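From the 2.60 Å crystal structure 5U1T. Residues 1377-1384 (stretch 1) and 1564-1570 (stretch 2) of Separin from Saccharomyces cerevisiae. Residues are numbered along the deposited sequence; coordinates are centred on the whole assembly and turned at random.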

# COMPACT_ATOMS: atom_id res chain seq x y z
N LEU A 1377 -57.78 1.14 10.28
CA LEU A 1377 -57.14 0.08 9.50
C LEU A 1377 -57.45 -1.31 10.04
O LEU A 1377 -57.47 -2.27 9.28
N LYS A 1378 -57.73 -1.40 11.35
CA LYS A 1378 -57.77 -2.68 12.05
C LYS A 1378 -58.82 -3.69 11.55
O LYS A 1378 -58.69 -4.89 11.79
N ASP A 1379 -59.82 -3.22 10.81
CA ASP A 1379 -60.83 -4.13 10.29
C ASP A 1379 -60.65 -4.40 8.79
O ASP A 1379 -61.49 -5.04 8.18
N LEU A 1380 -59.56 -3.94 8.21
CA LEU A 1380 -59.35 -4.06 6.76
C LEU A 1380 -58.50 -5.27 6.38
O LEU A 1380 -57.61 -5.68 7.12
N SER A 1381 -58.77 -5.85 5.22
CA SER A 1381 -57.87 -6.87 4.69
C SER A 1381 -56.61 -6.22 4.15
O SER A 1381 -56.66 -5.55 3.12
N ILE A 1382 -55.49 -6.44 4.82
CA ILE A 1382 -54.25 -5.76 4.45
C ILE A 1382 -53.03 -6.68 4.44
O ILE A 1382 -52.82 -7.46 5.37
N THR A 1383 -52.23 -6.58 3.38
CA THR A 1383 -50.85 -7.04 3.43
C THR A 1383 -49.92 -5.86 3.16
O THR A 1383 -50.29 -4.92 2.48
N ARG A 1384 -48.71 -5.93 3.71
CA ARG A 1384 -47.65 -4.98 3.42
C ARG A 1384 -46.80 -5.40 2.23
O ARG A 1384 -46.66 -6.58 1.92
N VAL A 1564 -55.63 -15.01 4.78
CA VAL A 1564 -54.63 -14.78 5.82
C VAL A 1564 -54.81 -13.37 6.39
O VAL A 1564 -54.52 -13.12 7.55
N SER A 1565 -55.33 -12.46 5.57
CA SER A 1565 -55.52 -11.08 5.98
C SER A 1565 -56.66 -10.92 6.98
O SER A 1565 -56.43 -10.53 8.12
N TYR A 1566 -57.88 -11.21 6.53
CA TYR A 1566 -59.03 -11.16 7.42
C TYR A 1566 -58.79 -12.05 8.65
O TYR A 1566 -59.15 -11.67 9.77
N ALA A 1567 -58.17 -13.21 8.44
CA ALA A 1567 -57.94 -14.17 9.52
C ALA A 1567 -57.06 -13.57 10.60
O ALA A 1567 -57.26 -13.84 11.78
N VAL A 1568 -56.09 -12.76 10.21
CA VAL A 1568 -55.21 -12.15 11.18
C VAL A 1568 -55.93 -11.05 11.97
O VAL A 1568 -55.89 -11.04 13.20
N SER A 1569 -56.61 -10.14 11.28
CA SER A 1569 -57.26 -9.02 11.97
C SER A 1569 -58.41 -9.45 12.87
O SER A 1569 -58.73 -8.78 13.86
N LYS A 1570 -59.04 -10.58 12.55
CA LYS A 1570 -60.08 -11.12 13.40
C LYS A 1570 -59.46 -11.87 14.59
O LYS A 1570 -60.12 -12.09 15.59

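A helix can lie close against an extended segment when the residues pointing straight at the partner are small, and this pair of stretches in separin is a compact example. Three residues of the helix, spaced one turn or less apart, make all its contacts within 4.5 Å, and the two stretches together bury 317 Å².

Val-1564, in the p rotamer, points sideways and stays just short of contact. Ser-1565 and Ser-1381 form the closest CA pair, 5.0 Å from CA to CA, a spacing that two inward-pointing serines can accommodate. Ser-1565 adopts the m rotamer and Ser-1381 the t rotamer, and OG of Ser-1381 rests 3.2 Å from CB of Ser-1565, its own hydrogen-bonding needs being met elsewhere in the structure. The hydroxyl of Ser-1565 reaches the strand, where OG donates a weak hydrogen bond to the backbone O of Ile-1382 at 3.4 Å, the one hydrogen bond across the contact. OG of Ser-1565 also packs 3.6 Å from CG2 of Thr-1383, a p rotamer set sideways to the helix.

Tyr-1566 leaves the helix sideways, but its m rotamer brings the ring back to stretch 1. CB of Ser-1381 sits over one face, 3.6 Å from the centroid of the Tyr-1566 ring and 17° off the normal, a CH-pi contact. Ser-1381 thus meets two successive helix residues.

Ala-1567 and Val-1568 are out of reach. One turn after Ser-1565, Ser-1569 again points toward stretch 1, and CB of Ser-1569 lies 3.3 Å from the backbone O of Lys-1378, within the type I turn. In the p rotamer, OG of Ser-1569 donates a hydrogen bond to the backbone O of Tyr-1566 at 3.1 Å, so its proton is spent inside the helix. Lys-1570 points sideways and makes no contact.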

# COMPACT_ATOMS: atom_id res chain seq x y z
CB LEU A 1377 -55.62 0.28 9.45
CG LEU A 1377 -55.16 1.50 8.65
CD1 LEU A 1377 -53.65 1.53 8.47
CD2 LEU A 1377 -55.88 1.57 7.30
CB LYS A 1378 -57.97 -2.44 13.55
CG LYS A 1378 -59.36 -2.16 14.00
CD LYS A 1378 -59.32 -1.51 15.38
CE LYS A 1378 -60.74 -1.18 15.89
NZ LYS A 1378 -60.78 -0.09 16.95
CB ASP A 1379 -62.23 -3.58 10.57
CG ASP A 1379 -62.55 -3.51 12.06
OD1 ASP A 1379 -62.18 -4.46 12.80
OD2 ASP A 1379 -63.16 -2.51 12.51
CB LEU A 1380 -58.69 -2.78 6.20
CG LEU A 1380 -59.39 -1.41 6.23
CD1 LEU A 1380 -58.90 -0.54 5.08
CD2 LEU A 1380 -60.89 -1.51 6.21
CB SER A 1381 -58.54 -7.67 3.58
OG SER A 1381 -57.56 -8.39 2.85
CB ILE A 1382 -53.97 -4.59 5.42
CG1 ILE A 1382 -55.08 -3.55 5.37
CG2 ILE A 1382 -52.62 -3.95 5.13
CD1 ILE A 1382 -54.93 -2.46 6.40
CB THR A 1383 -50.56 -8.17 2.42
OG1 THR A 1383 -51.04 -7.79 1.12
CG2 THR A 1383 -51.22 -9.45 2.85
CB ARG A 1384 -46.74 -4.81 4.62
CG ARG A 1384 -47.43 -4.28 5.82
CD ARG A 1384 -46.41 -3.74 6.75
NE ARG A 1384 -46.98 -3.34 8.02
CZ ARG A 1384 -46.27 -2.80 8.99
NH1 ARG A 1384 -44.97 -2.58 8.81
NH2 ARG A 1384 -46.85 -2.46 10.13
CB VAL A 1564 -53.16 -14.97 5.29
CG1 VAL A 1564 -52.68 -13.74 4.51
CG2 VAL A 1564 -52.20 -15.27 6.43
CB SER A 1565 -55.78 -10.21 4.76
OG SER A 1565 -54.60 -10.07 3.99
CB TYR A 1566 -60.33 -11.58 6.70
CG TYR A 1566 -60.85 -10.61 5.65
CD1 TYR A 1566 -61.34 -9.35 6.00
CD2 TYR A 1566 -60.88 -10.96 4.31
CE1 TYR A 1566 -61.82 -8.46 5.03
CE2 TYR A 1566 -61.36 -10.08 3.34
CZ TYR A 1566 -61.83 -8.84 3.70
OH TYR A 1566 -62.30 -8.00 2.71
CB ALA A 1567 -57.33 -15.44 9.00
CB VAL A 1568 -53.95 -11.57 10.51
CG1 VAL A 1568 -53.25 -10.58 11.43
CG2 VAL A 1568 -53.01 -12.70 10.12
CB SER A 1569 -57.76 -7.99 10.95
OG SER A 1569 -58.72 -8.57 10.09
CB LYS A 1570 -61.01 -12.05 12.59
CG LYS A 1570 -62.52 -11.91 12.90
CD LYS A 1570 -63.02 -10.46 12.82
CE LYS A 1570 -64.56 -10.36 12.84
NZ LYS A 1570 -65.17 -11.29 13.85